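Local coordinates for protein putative dehydrogenase (Pseudarthrobacter phenanthrenivorans, PDB 6A3F) that oxidises levoglucosan to 3-dehydrolevoglucosan with NAD(+) as the hydride acceptor, working as a homotetramer of the Gfo/Idh/MocA family, at residues 176-184 / 210-218; 225-233 / 393-404. All blocks are in the same frame, centred on the assembly; numbering follows the deposited sequence.

Contact 1. Residues 176-184 / 210-218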
ATOM      1  N   SER B 176      12.117 -20.436  -4.629  1.00 21.02           N
ATOM      2  CA  SER B 176      10.726 -20.469  -5.008  1.00 21.92           C
ATOM      3  C   SER B 176      10.374 -19.163  -5.744  1.00 20.34           C
ATOM      4  O   SER B 176      10.845 -18.068  -5.413  1.00 17.63           O
ATOM      5  CB  SER B 176       9.860 -20.719  -3.789  1.00 20.88           C
ATOM      6  OG  SER B 176       8.568 -21.201  -4.128  1.00 23.34           O
ATOM      7  N   PHE B 177       9.563 -19.315  -6.815  1.00 18.84           N
ATOM      8  CA  PHE B 177       9.105 -18.228  -7.665  1.00 18.86           C
ATOM      9  C   PHE B 177       7.587 -18.329  -7.830  1.00 19.63           C
ATOM     10  O   PHE B 177       7.030 -19.407  -8.055  1.00 20.50           O
ATOM     11  CB  PHE B 177       9.793 -18.278  -9.046  1.00 19.01           C
ATOM     12  CG  PHE B 177       9.246 -17.345 -10.112  1.00 20.55           C
ATOM     13  CD1 PHE B 177       8.123 -17.682 -10.851  1.00 20.98           C
ATOM     14  CD2 PHE B 177       9.816 -16.102 -10.342  1.00 18.20           C
ATOM     15  CE1 PHE B 177       7.604 -16.803 -11.790  1.00 21.65           C
ATOM     16  CE2 PHE B 177       9.331 -15.254 -11.318  1.00 19.51           C
ATOM     17  CZ  PHE B 177       8.209 -15.593 -12.033  1.00 20.77           C
ATOM     18  N   ARG B 178       6.933 -17.175  -7.723  1.00 18.28           N
ATOM     19  CA  ARG B 178       5.483 -17.017  -7.959  1.00 18.46           C
ATOM     20  C   ARG B 178       5.378 -15.891  -8.977  1.00 20.42           C
ATOM     21  O   ARG B 178       5.885 -14.804  -8.703  1.00 20.75           O
ATOM     22  CB  ARG B 178       4.700 -16.731  -6.659  1.00 19.30           C
ATOM     23  CG  ARG B 178       3.233 -16.322  -6.864  1.00 18.80           C
ATOM     24  CD  ARG B 178       2.435 -17.406  -7.625  1.00 22.32           C
ATOM     25  NE  ARG B 178       1.010 -17.101  -7.684  1.00 19.87           N
ATOM     26  CZ  ARG B 178       0.067 -17.860  -8.208  1.00 20.48           C
ATOM     27  NH1 ARG B 178       0.365 -19.055  -8.714  1.00 20.10           N
ATOM     28  NH2 ARG B 178      -1.167 -17.375  -8.232  1.00 19.53           N
ATOM     29  N   GLY B 179       4.721 -16.109 -10.108  1.00 18.25           N
ATOM     30  CA  GLY B 179       4.513 -15.004 -11.041  1.00 19.98           C
ATOM     31  C   GLY B 179       3.096 -14.981 -11.566  1.00 20.15           C
ATOM     32  O   GLY B 179       2.480 -16.045 -11.790  1.00 18.13           O
ATOM     33  N   THR B 180       2.534 -13.759 -11.703  1.00 18.44           N
ATOM     34  CA  THR B 180       1.148 -13.681 -12.171  1.00 19.23           C
ATOM     35  C   THR B 180       1.011 -12.569 -13.209  1.00 19.05           C
ATOM     36  O   THR B 180       1.804 -11.645 -13.280  1.00 18.23           O
ATOM     37  CB  THR B 180       0.113 -13.480 -11.070  1.00 20.13           C
ATOM     38  OG1 THR B 180       0.172 -12.144 -10.567  1.00 22.22           O
ATOM     39  CG2 THR B 180       0.158 -14.547  -9.995  1.00 19.37           C
ATOM     40  N   TYR B 181      -0.039 -12.717 -14.047  1.00 16.35           N
ATOM     41  CA  TYR B 181      -0.436 -11.663 -14.921  1.00 17.64           C
ATOM     42  C   TYR B 181      -1.969 -11.677 -14.921  1.00 16.65           C
ATOM     43  O   TYR B 181      -2.596 -12.525 -15.552  1.00 19.70           O
ATOM     44  CB  TYR B 181       0.169 -11.819 -16.309  1.00 18.44           C
ATOM     45  CG  TYR B 181       0.196 -10.580 -17.172  1.00 18.29           C
ATOM     46  CD1 TYR B 181      -0.803  -9.621 -17.145  1.00 18.19           C
ATOM     47  CD2 TYR B 181       1.239 -10.377 -18.045  1.00 18.83           C
ATOM     48  CE1 TYR B 181      -0.740  -8.480 -17.945  1.00 18.06           C
ATOM     49  CE2 TYR B 181       1.291  -9.270 -18.876  1.00 19.60           C
ATOM     50  CZ  TYR B 181       0.281  -8.328 -18.857  1.00 18.75           C
ATOM     51  OH  TYR B 181       0.413  -7.246 -19.694  1.00 20.04           O
ATOM     52  N   LEU B 182      -2.544 -10.782 -14.146  1.00 16.37           N
ATOM     53  CA  LEU B 182      -4.021 -10.752 -13.977  1.00 18.33           C
ATOM     54  C   LEU B 182      -4.589  -9.502 -14.689  1.00 19.41           C
ATOM     55  O   LEU B 182      -4.083  -8.383 -14.539  1.00 18.27           O
ATOM     56  CB  LEU B 182      -4.360 -10.748 -12.491  1.00 20.21           C
ATOM     57  CG  LEU B 182      -3.670 -11.791 -11.588  1.00 16.70           C
ATOM     58  CD1 LEU B 182      -4.225 -11.711 -10.181  1.00 16.74           C
ATOM     59  CD2 LEU B 182      -3.891 -13.205 -12.119  1.00 18.56           C
ATOM     60  N   GLN B 183      -5.691  -9.712 -15.413  1.00 19.27           N
ATOM     61  CA  GLN B 183      -6.339  -8.683 -16.202  1.00 19.62           C
ATOM     62  C   GLN B 183      -7.844  -8.905 -16.149  1.00 20.35           C
ATOM     63  O   GLN B 183      -8.302  -9.991 -15.719  1.00 19.48           O
ATOM     64  CB  GLN B 183      -5.926  -8.739 -17.670  1.00 21.23           C
ATOM     65  CG  GLN B 183      -4.464  -8.424 -17.943  1.00 19.99           C
ATOM     66  CD  GLN B 183      -4.175  -8.196 -19.408  1.00 22.62           C
ATOM     67  OE1 GLN B 183      -4.432  -9.083 -20.248  1.00 21.57           O
ATOM     68  NE2 GLN B 183      -3.548  -7.044 -19.735  1.00 20.82           N
ATOM     69  N   ASP B 184      -8.576  -7.880 -16.596  1.00 18.35           N
ATOM     70  CA  ASP B 184     -10.064  -7.930 -16.626  1.00 16.96           C
ATOM     71  C   ASP B 184     -10.629  -7.325 -17.891  1.00 17.28           C
ATOM     72  O   ASP B 184     -11.869  -7.139 -17.945  1.00 20.13           O
ATOM     73  CB  ASP B 184     -10.680  -7.339 -15.395  1.00 18.87           C
ATOM     74  CG  ASP B 184     -10.526  -5.861 -15.312  1.00 18.43           C
ATOM     75  OD1 ASP B 184      -9.977  -5.272 -16.264  1.00 19.42           O
ATOM     76  OD2 ASP B 184     -10.899  -5.357 -14.256  1.00 19.55           O
ATOM     77  N   ILE B 210      -0.427 -13.385 -22.293  1.00 22.20           N
ATOM     78  CA  ILE B 210       0.040 -12.714 -21.049  1.00 20.55           C
ATOM     79  C   ILE B 210       0.887 -13.655 -20.199  1.00 22.41           C
ATOM     80  O   ILE B 210       1.864 -13.208 -19.594  1.00 21.20           O
ATOM     81  CB  ILE B 210      -1.098 -12.046 -20.269  1.00 19.30           C
ATOM     82  CG1 ILE B 210      -2.277 -12.976 -20.004  1.00 18.35           C
ATOM     83  CG2 ILE B 210      -1.499 -10.750 -20.973  1.00 19.00           C
ATOM     84  CD1 ILE B 210      -3.364 -12.397 -19.093  1.00 17.52           C
ATOM     85  N   ALA B 211       0.614 -14.946 -20.161  1.00 21.42           N
ATOM     86  CA  ALA B 211       1.530 -15.770 -19.359  1.00 21.04           C
ATOM     87  C   ALA B 211       2.947 -15.773 -19.926  1.00 20.98           C
ATOM     88  O   ALA B 211       3.902 -15.914 -19.159  1.00 19.80           O
ATOM     89  CB  ALA B 211       0.982 -17.164 -19.224  1.00 20.76           C
ATOM     90  N   THR B 212       3.118 -15.653 -21.255  1.00 19.65           N
ATOM     91  CA  THR B 212       4.460 -15.663 -21.847  1.00 21.10           C
ATOM     92  C   THR B 212       5.314 -14.521 -21.272  1.00 21.15           C
ATOM     93  O   THR B 212       6.525 -14.690 -21.137  1.00 19.97           O
ATOM     94  CB  THR B 212       4.389 -15.608 -23.374  1.00 21.15           C
ATOM     95  OG1 THR B 212       3.591 -14.468 -23.680  1.00 21.22           O
ATOM     96  CG2 THR B 212       3.768 -16.855 -23.999  1.00 21.32           C
ATOM     97  N   HIS B 213       4.703 -13.366 -20.965  1.00 20.20           N
ATOM     98  CA  HIS B 213       5.466 -12.256 -20.338  1.00 21.44           C
ATOM     99  C   HIS B 213       6.054 -12.707 -18.990  1.00 19.81           C
ATOM    100  O   HIS B 213       7.227 -12.420 -18.635  1.00 20.61           O
ATOM    101  CB  HIS B 213       4.571 -11.019 -20.170  1.00 20.23           C
ATOM    102  CG  HIS B 213       4.267 -10.279 -21.422  1.00 17.62           C
ATOM    103  ND1 HIS B 213       5.241  -9.744 -22.179  1.00 18.78           N
ATOM    104  CD2 HIS B 213       3.077  -9.926 -21.996  1.00 17.08           C
ATOM    105  CE1 HIS B 213       4.680  -9.113 -23.210  1.00 19.27           C
ATOM    106  NE2 HIS B 213       3.349  -9.210 -23.123  1.00 18.58           N
ATOM    107  N   VAL B 214       5.243 -13.421 -18.223  1.00 20.86           N
ATOM    108  CA  VAL B 214       5.645 -13.909 -16.905  1.00 20.78           C
ATOM    109  C   VAL B 214       6.676 -15.025 -17.052  1.00 21.46           C
ATOM    110  O   VAL B 214       7.628 -15.090 -16.265  1.00 20.29           O
ATOM    111  CB  VAL B 214       4.447 -14.366 -16.057  1.00 23.94           C
ATOM    112  CG1 VAL B 214       4.877 -14.851 -14.665  1.00 25.36           C
ATOM    113  CG2 VAL B 214       3.456 -13.218 -15.935  1.00 26.01           C
ATOM    114  N   ILE B 215       6.470 -15.923 -18.013  1.00 20.57           N
ATOM    115  CA  ILE B 215       7.431 -17.012 -18.268  1.00 21.20           C
ATOM    116  C   ILE B 215       8.796 -16.440 -18.648  1.00 21.66           C
ATOM    117  O   ILE B 215       9.817 -16.907 -18.112  1.00 22.25           O
ATOM    118  CB  ILE B 215       6.875 -17.987 -19.339  1.00 20.85           C
ATOM    119  CG1 ILE B 215       5.656 -18.719 -18.771  1.00 21.85           C
ATOM    120  CG2 ILE B 215       7.922 -18.947 -19.833  1.00 23.02           C
ATOM    121  CD1 ILE B 215       4.846 -19.403 -19.829  1.00 23.46           C
ATOM    122  N   ASP B 216       8.821 -15.376 -19.465  1.00 21.95           N
ATOM    123  CA  ASP B 216      10.070 -14.719 -19.829  1.00 20.82           C
ATOM    124  C   ASP B 216      10.765 -14.193 -18.578  1.00 21.22           C
ATOM    125  O   ASP B 216      12.009 -14.404 -18.381  1.00 20.01           O
ATOM    126  CB  ASP B 216       9.909 -13.587 -20.862  1.00 22.58           C
ATOM    127  CG  ASP B 216      11.221 -12.857 -21.105  1.00 22.62           C
ATOM    128  OD1 ASP B 216      12.130 -13.421 -21.781  1.00 22.63           O
ATOM    129  OD2 ASP B 216      11.411 -11.749 -20.529  1.00 22.89           O
ATOM    130  N   MET B 217       9.984 -13.575 -17.688  1.00 20.27           N
ATOM    131  CA  MET B 217      10.560 -13.114 -16.404  1.00 22.26           C
ATOM    132  C   MET B 217      11.114 -14.271 -15.571  1.00 21.73           C
ATOM    133  O   MET B 217      12.132 -14.085 -14.956  1.00 20.85           O
ATOM    134  CB  MET B 217       9.546 -12.339 -15.555  1.00 21.44           C
ATOM    135  CG  MET B 217       9.299 -10.995 -16.092  1.00 22.71           C
ATOM    136  SD  MET B 217       8.201  -9.966 -15.025  1.00 24.12           S
ATOM    137  CE  MET B 217       7.892  -8.665 -16.217  1.00 23.91           C
ATOM    138  N   ALA B 218      10.427 -15.397 -15.506  1.00 19.11           N
ATOM    139  CA  ALA B 218      10.900 -16.556 -14.751  1.00 20.29           C
ATOM    140  C   ALA B 218      12.229 -17.052 -15.340  1.00 21.13           C
ATOM    141  O   ALA B 218      13.153 -17.372 -14.591  1.00 19.95           O
ATOM    142  CB  ALA B 218       9.877 -17.627 -14.731  1.00 20.09           C
TER
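Y181 and I210 meet through their first torsions: chi1 of Y181 (-161°), with CG anti to the backbone N, carries the ring to the helix, and chi1 of I210, which sets CG1 between its backbone N and carbonyl carbon, goes with CG2 lying over the phenol. The setting is the C-terminal substrate-binding alpha/beta domain of the Gfo/Idh/MocA family, where helix 206-221 packs on one face of the mixed sheet. The short segments run nearly antiparallel, their axes 7.6 Å apart at closest approach.

At the Y181 end, I210 CG2 stands almost on the ring normal, 3.7 Å from the ring centroid, a CH-pi contact over the centre of one face. The Y181 and H213 rings come together at their rims without stacking, with CE2 of Y181 3.7 Å from CD2 of H213 and the planes inclined at 38°. The phenol OH is hydrogen-bonded to N293, which fixes the far end of the ring. H213 and Q183 both bind levoglucosan, and H213 also lies beside K124 and packs edge-to-face with Y153, both of which bind the sugar too; the Y181–I210 packing thus adjoins the sugar pocket. I210 touches Q183 as well, its CG2 lying 3.5 Å from Q183 OE1.

Midway, G179 brings bare backbone to the helix, and V214 packs directly against it, with CG1 3.6 Å from G179 C. The other methyl of V214, CG2, reaches T180 O and Y181 CB.

At the opposite end F177 offers one ring face to A218: the methyl CB sits 4.0 Å from the ring centroid, 22° off the normal, displaced toward the rim where CE1 and CZ lie.

Contact 2. Residues 225-233 / 393-404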
ATOM      1  N   PHE B 225      13.160 -23.898 -17.337  1.00 23.50           N
ATOM      2  CA  PHE B 225      12.167 -24.766 -16.841  1.00 23.28           C
ATOM      3  C   PHE B 225      12.545 -26.235 -17.108  1.00 28.07           C
ATOM      4  O   PHE B 225      12.947 -26.587 -18.216  1.00 33.40           O
ATOM      5  CB  PHE B 225      10.832 -24.492 -17.548  1.00 23.72           C
ATOM      6  CG  PHE B 225      10.089 -23.232 -17.166  1.00 22.13           C
ATOM      7  CD1 PHE B 225      10.765 -22.058 -16.880  1.00 24.60           C
ATOM      8  CD2 PHE B 225       8.707 -23.225 -17.091  1.00 24.44           C
ATOM      9  CE1 PHE B 225      10.065 -20.889 -16.591  1.00 23.27           C
ATOM     10  CE2 PHE B 225       8.017 -22.063 -16.773  1.00 23.99           C
ATOM     11  CZ  PHE B 225       8.696 -20.892 -16.542  1.00 22.67           C
ATOM     12  N   SER B 226      12.263 -27.080 -16.141  1.00 28.23           N
ATOM     13  CA  SER B 226      12.485 -28.544 -16.288  1.00 29.47           C
ATOM     14  C   SER B 226      11.177 -29.258 -16.655  1.00 28.75           C
ATOM     15  O   SER B 226      11.123 -30.125 -17.548  1.00 27.71           O
ATOM     16  CB  SER B 226      13.061 -29.106 -15.034  1.00 31.04           C
ATOM     17  OG  SER B 226      13.266 -30.500 -15.206  1.00 38.11           O
ATOM     18  N   ALA B 227      10.118 -28.960 -15.921  1.00 25.25           N
ATOM     19  CA  ALA B 227       8.830 -29.581 -16.143  1.00 25.26           C
ATOM     20  C   ALA B 227       7.701 -28.649 -15.672  1.00 25.59           C
ATOM     21  O   ALA B 227       7.902 -27.830 -14.800  1.00 25.20           O
ATOM     22  CB  ALA B 227       8.742 -30.933 -15.476  1.00 24.31           C
ATOM     23  N   VAL B 228       6.515 -28.857 -16.231  1.00 24.19           N
ATOM     24  CA  VAL B 228       5.305 -28.122 -15.846  1.00 24.71           C
ATOM     25  C   VAL B 228       4.115 -29.061 -15.586  1.00 26.47           C
ATOM     26  O   VAL B 228       4.028 -30.202 -16.077  1.00 25.30           O
ATOM     27  CB  VAL B 228       4.954 -27.105 -16.949  1.00 22.27           C
ATOM     28  CG1 VAL B 228       6.027 -26.047 -17.134  1.00 21.44           C
ATOM     29  CG2 VAL B 228       4.676 -27.833 -18.276  1.00 21.66           C
ATOM     30  N   ASN B 229       3.131 -28.543 -14.847  1.00 23.00           N
ATOM     31  CA  ASN B 229       1.905 -29.253 -14.562  1.00 24.43           C
ATOM     32  C   ASN B 229       0.784 -28.216 -14.445  1.00 25.80           C
ATOM     33  O   ASN B 229       0.842 -27.304 -13.569  1.00 23.33           O
ATOM     34  CB  ASN B 229       2.025 -30.097 -13.292  1.00 26.78           C
ATOM     35  CG  ASN B 229       1.014 -31.227 -13.186  1.00 32.99           C
ATOM     36  OD1 ASN B 229      -0.161 -31.072 -13.468  1.00 39.17           O
ATOM     37  ND2 ASN B 229       1.470 -32.380 -12.747  1.00 40.12           N
ATOM     38  N   ALA B 230      -0.204 -28.288 -15.344  1.00 23.60           N
ATOM     39  CA  ALA B 230      -1.049 -27.118 -15.582  1.00 23.05           C
ATOM     40  C   ALA B 230      -2.537 -27.456 -15.604  1.00 25.41           C
ATOM     41  O   ALA B 230      -2.960 -28.588 -15.787  1.00 24.29           O
ATOM     42  CB  ALA B 230      -0.681 -26.427 -16.871  1.00 24.78           C
ATOM     43  N   VAL B 231      -3.323 -26.382 -15.482  1.00 24.05           N
ATOM     44  CA  VAL B 231      -4.752 -26.407 -15.701  1.00 23.35           C
ATOM     45  C   VAL B 231      -5.114 -25.189 -16.547  1.00 26.61           C
ATOM     46  O   VAL B 231      -4.777 -24.072 -16.170  1.00 23.39           O
ATOM     47  CB  VAL B 231      -5.569 -26.403 -14.389  1.00 24.67           C
ATOM     48  CG1 VAL B 231      -7.079 -26.298 -14.664  1.00 22.82           C
ATOM     49  CG2 VAL B 231      -5.255 -27.601 -13.505  1.00 25.85           C
ATOM     50  N   LEU B 232      -5.867 -25.401 -17.645  1.00 25.58           N
ATOM     51  CA  LEU B 232      -6.413 -24.304 -18.439  1.00 25.24           C
ATOM     52  C   LEU B 232      -7.921 -24.203 -18.230  1.00 25.75           C
ATOM     53  O   LEU B 232      -8.611 -25.210 -18.206  1.00 22.98           O
ATOM     54  CB  LEU B 232      -6.121 -24.560 -19.916  1.00 26.15           C
ATOM     55  CG  LEU B 232      -4.658 -24.660 -20.294  1.00 27.01           C
ATOM     56  CD1 LEU B 232      -4.540 -25.236 -21.699  1.00 29.47           C
ATOM     57  CD2 LEU B 232      -3.974 -23.305 -20.220  1.00 27.70           C
ATOM     58  N   SER B 233      -8.427 -22.990 -18.143  1.00 21.31           N
ATOM     59  CA  SER B 233      -9.801 -22.765 -17.912  1.00 22.42           C
ATOM     60  C   SER B 233     -10.325 -21.751 -18.924  1.00 24.44           C
ATOM     61  O   SER B 233      -9.608 -20.803 -19.313  1.00 22.26           O
ATOM     62  CB  SER B 233     -10.044 -22.296 -16.504  1.00 22.96           C
ATOM     63  OG  SER B 233      -9.502 -23.197 -15.549  1.00 22.46           O
ATOM     64  N   ILE B 393       2.762 -26.877 -21.429  1.00 22.79           N
ATOM     65  CA  ILE B 393       1.667 -26.523 -20.534  1.00 23.00           C
ATOM     66  C   ILE B 393       0.346 -27.063 -21.088  1.00 23.64           C
ATOM     67  O   ILE B 393      -0.472 -27.636 -20.376  1.00 25.67           O
ATOM     68  CB  ILE B 393       1.685 -24.988 -20.325  1.00 23.54           C
ATOM     69  CG1 ILE B 393       2.839 -24.603 -19.393  1.00 22.84           C
ATOM     70  CG2 ILE B 393       0.330 -24.542 -19.841  1.00 23.36           C
ATOM     71  CD1 ILE B 393       3.035 -23.096 -19.223  1.00 22.88           C
ATOM     72  N   VAL B 394       0.153 -26.901 -22.376  1.00 24.85           N
ATOM     73  CA  VAL B 394      -1.100 -27.359 -23.038  1.00 26.81           C
ATOM     74  C   VAL B 394      -1.205 -28.892 -22.971  1.00 23.81           C
ATOM     75  O   VAL B 394      -2.227 -29.430 -22.605  1.00 23.57           O
ATOM     76  CB  VAL B 394      -1.156 -26.853 -24.489  1.00 28.99           C
ATOM     77  CG1 VAL B 394      -2.355 -27.439 -25.229  1.00 30.01           C
ATOM     78  CG2 VAL B 394      -1.203 -25.332 -24.572  1.00 27.25           C
ATOM     79  N   GLU B 395      -0.141 -29.570 -23.273  1.00 28.17           N
ATOM     80  CA  GLU B 395      -0.110 -31.041 -23.173  1.00 27.46           C
ATOM     81  C   GLU B 395      -0.307 -31.502 -21.716  1.00 29.46           C
ATOM     82  O   GLU B 395      -1.096 -32.429 -21.407  1.00 26.44           O
ATOM     83  CB  GLU B 395       1.237 -31.504 -23.683  1.00 30.34           C
ATOM     84  CG  GLU B 395       1.368 -33.013 -23.696  1.00 31.90           C
ATOM     85  CD  GLU B 395       2.746 -33.522 -24.039  1.00 38.93           C
ATOM     86  OE1 GLU B 395       3.571 -32.740 -24.548  1.00 48.05           O
ATOM     87  OE2 GLU B 395       2.986 -34.717 -23.798  1.00 53.25           O
ATOM     88  N   SER B 396       0.414 -30.865 -20.786  1.00 27.19           N
ATOM     89  CA  SER B 396       0.216 -31.164 -19.372  1.00 25.41           C
ATOM     90  C   SER B 396      -1.255 -31.035 -18.945  1.00 23.72           C
ATOM     91  O   SER B 396      -1.797 -31.884 -18.178  1.00 26.03           O
ATOM     92  CB  SER B 396       1.074 -30.288 -18.478  1.00 26.31           C
ATOM     93  OG  SER B 396       0.525 -30.329 -17.178  1.00 26.83           O
ATOM     94  N   ALA B 397      -1.896 -29.926 -19.342  1.00 26.43           N
ATOM     95  CA  ALA B 397      -3.277 -29.676 -18.966  1.00 25.77           C
ATOM     96  C   ALA B 397      -4.206 -30.765 -19.543  1.00 24.19           C
ATOM     97  O   ALA B 397      -5.174 -31.166 -18.879  1.00 25.06           O
ATOM     98  CB  ALA B 397      -3.729 -28.306 -19.406  1.00 25.57           C
ATOM     99  N   ALA B 398      -3.924 -31.163 -20.765  1.00 28.44           N
ATOM    100  CA  ALA B 398      -4.779 -32.166 -21.441  1.00 31.63           C
ATOM    101  C   ALA B 398      -4.620 -33.533 -20.768  1.00 29.66           C
ATOM    102  O   ALA B 398      -5.616 -34.223 -20.580  1.00 31.22           O
ATOM    103  CB  ALA B 398      -4.416 -32.252 -22.899  1.00 29.04           C
ATOM    104  N   LYS B 399      -3.388 -33.908 -20.463  1.00 31.71           N
ATOM    105  CA  LYS B 399      -3.080 -35.238 -19.899  1.00 34.71           C
ATOM    106  C   LYS B 399      -3.161 -35.254 -18.383  1.00 34.26           C
ATOM    107  O   LYS B 399      -3.012 -36.305 -17.832  1.00 29.98           O
ATOM    108  CB  LYS B 399      -1.682 -35.679 -20.299  1.00 35.68           C
ATOM    109  CG  LYS B 399      -1.642 -36.057 -21.758  1.00 41.34           C
ATOM    110  CD  LYS B 399      -0.288 -36.396 -22.232  1.00 50.93           C
ATOM    111  CE  LYS B 399      -0.331 -36.763 -23.698  1.00 54.30           C
ATOM    112  NZ  LYS B 399       1.037 -36.974 -24.203  1.00 59.72           N
ATOM    113  N   GLU B 400      -3.358 -34.092 -17.762  1.00 28.96           N
ATOM    114  CA  GLU B 400      -3.386 -33.931 -16.332  1.00 30.05           C
ATOM    115  C   GLU B 400      -2.140 -34.537 -15.708  1.00 27.96           C
ATOM    116  O   GLU B 400      -2.207 -35.191 -14.676  1.00 33.11           O
ATOM    117  CB  GLU B 400      -4.679 -34.496 -15.771  1.00 31.98           C
ATOM    118  CG  GLU B 400      -5.884 -33.827 -16.386  1.00 34.82           C
ATOM    119  CD  GLU B 400      -7.210 -34.262 -15.788  1.00 42.53           C
ATOM    120  OE1 GLU B 400      -7.194 -35.040 -14.830  1.00 45.83           O
ATOM    121  OE2 GLU B 400      -8.255 -33.802 -16.277  1.00 48.36           O
ATOM    122  N   SER B 401      -0.977 -34.224 -16.237  1.00 27.90           N
ATOM    123  CA  SER B 401       0.204 -34.858 -15.710  1.00 31.82           C
ATOM    124  C   SER B 401       1.402 -33.931 -15.904  1.00 30.44           C
ATOM    125  O   SER B 401       1.329 -33.020 -16.757  1.00 30.37           O
ATOM    126  CB  SER B 401       0.401 -36.221 -16.393  1.00 36.41           C
ATOM    127  OG  SER B 401       0.762 -36.017 -17.743  1.00 43.01           O
ATOM    128  N   TRP B 402       2.502 -34.165 -15.160  1.00 27.15           N
ATOM    129  CA  TRP B 402       3.747 -33.429 -15.408  1.00 28.10           C
ATOM    130  C   TRP B 402       4.243 -33.657 -16.836  1.00 32.01           C
ATOM    131  O   TRP B 402       4.182 -34.775 -17.333  1.00 29.85           O
ATOM    132  CB  TRP B 402       4.844 -33.800 -14.399  1.00 29.15           C
ATOM    133  CG  TRP B 402       4.610 -33.224 -13.036  1.00 30.36           C
ATOM    134  CD1 TRP B 402       3.906 -33.774 -12.001  1.00 30.69           C
ATOM    135  CD2 TRP B 402       5.022 -31.916 -12.593  1.00 29.44           C
ATOM    136  NE1 TRP B 402       3.872 -32.904 -10.942  1.00 29.55           N
ATOM    137  CE2 TRP B 402       4.564 -31.775 -11.265  1.00 29.24           C
ATOM    138  CE3 TRP B 402       5.749 -30.874 -13.181  1.00 28.02           C
ATOM    139  CZ2 TRP B 402       4.792 -30.614 -10.528  1.00 30.34           C
ATOM    140  CZ3 TRP B 402       6.008 -29.745 -12.438  1.00 28.66           C
ATOM    141  CH2 TRP B 402       5.526 -29.623 -11.137  1.00 27.74           C
ATOM    142  N   VAL B 403       4.789 -32.619 -17.452  1.00 28.13           N
ATOM    143  CA  VAL B 403       5.428 -32.738 -18.753  1.00 26.78           C
ATOM    144  C   VAL B 403       6.775 -32.046 -18.700  1.00 28.72           C
ATOM    145  O   VAL B 403       6.912 -30.912 -18.219  1.00 26.65           O
ATOM    146  CB  VAL B 403       4.560 -32.145 -19.865  1.00 24.79           C
ATOM    147  CG1 VAL B 403       5.277 -32.090 -21.217  1.00 26.27           C
ATOM    148  CG2 VAL B 403       3.225 -32.849 -19.935  1.00 26.77           C
ATOM    149  N   ASP B 404       7.770 -32.744 -19.227  1.00 28.50           N
ATOM    150  CA  ASP B 404       9.078 -32.166 -19.368  1.00 29.32           C
ATOM    151  C   ASP B 404       9.178 -31.143 -20.480  1.00 29.97           C
ATOM    152  O   ASP B 404       8.525 -31.230 -21.525  1.00 26.30           O
ATOM    153  CB  ASP B 404      10.136 -33.252 -19.600  1.00 32.28           C
ATOM    154  CG  ASP B 404      10.349 -34.174 -18.392  1.00 31.85           C
ATOM    155  OD1 ASP B 404      10.054 -33.895 -17.189  1.00 35.50           O
ATOM    156  OD2 ASP B 404      10.955 -35.222 -18.666  1.00 37.67           O
TER
HETATM  157  O   HOH W   1      -0.071 -34.818 -12.422  0.50 25.39           O
HETATM  158  O   HOH W   2      -5.530 -30.028 -16.266  1.00 35.06           O
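V228 and V403 form an antiparallel hydrogen-bonded pair, V228 N to V403 O and V403 N to V228 O each 2.9 Å, while helix 393-399 crosses strand 225-233 at -69°. The flanking A227–D404 pair is non-hydrogen-bonded, and S226 and A227 both face R273 in a classic beta bulge.

S396 joins the helix to the strand. Its OG, anti to the backbone N (chi1 161°), accepts from A230 N at 2.8 Å and donates to S401 O, also at 2.8 Å, from above that carbonyl plane. One hydroxyl therefore ties the strand to the turn after the helix, where E400 has positive phi.

N229 lies across the W402 indole: its CB is 3.6 Å from the centroid of the six-membered ring, close to the normal, and its amide stands nearly perpendicular to the indole plane. A water accepts from N229 ND2 and donates to E400 O; another donates to both A230 O and A397 O. On the helix side, I393 CG2 packs 3.7 Å from A230 CB, and A397 CB lies 3.9 Å from L232 CG.

Strand 403-404 thus continues the mixed sheet beyond strand 225-233, whose other neighbour is strand 267-274. N229, V231 and W402 also pack against a second subunit, while F225 and V394 reach helix 206-221.

Overall arrangement
Both segments of contact 1 precede those of contact 2 in sequence, and the centres of the two contacts lie about 16 Å apart. Helix 206-221 of contact 1 is followed, after a short link, by strand 225-233 of contact 2. Both reach the same mixed sheet, contact 1 at inner strand 174-182 and contact 2 at the outer strands 225-233 and 403-404, with 279-285 and 267-274 between them and 174-182. They touch directly: F225 CE1 lies 3.8 Å from A218 CB, and I215 CD1, 4.2 Å from I393 CD1, packs helix 206-221 against helix 380-399. Contact 1 includes levoglucosan-binding residues, whereas contact 2 lies farther out; both meet the second subunit of the tetramer.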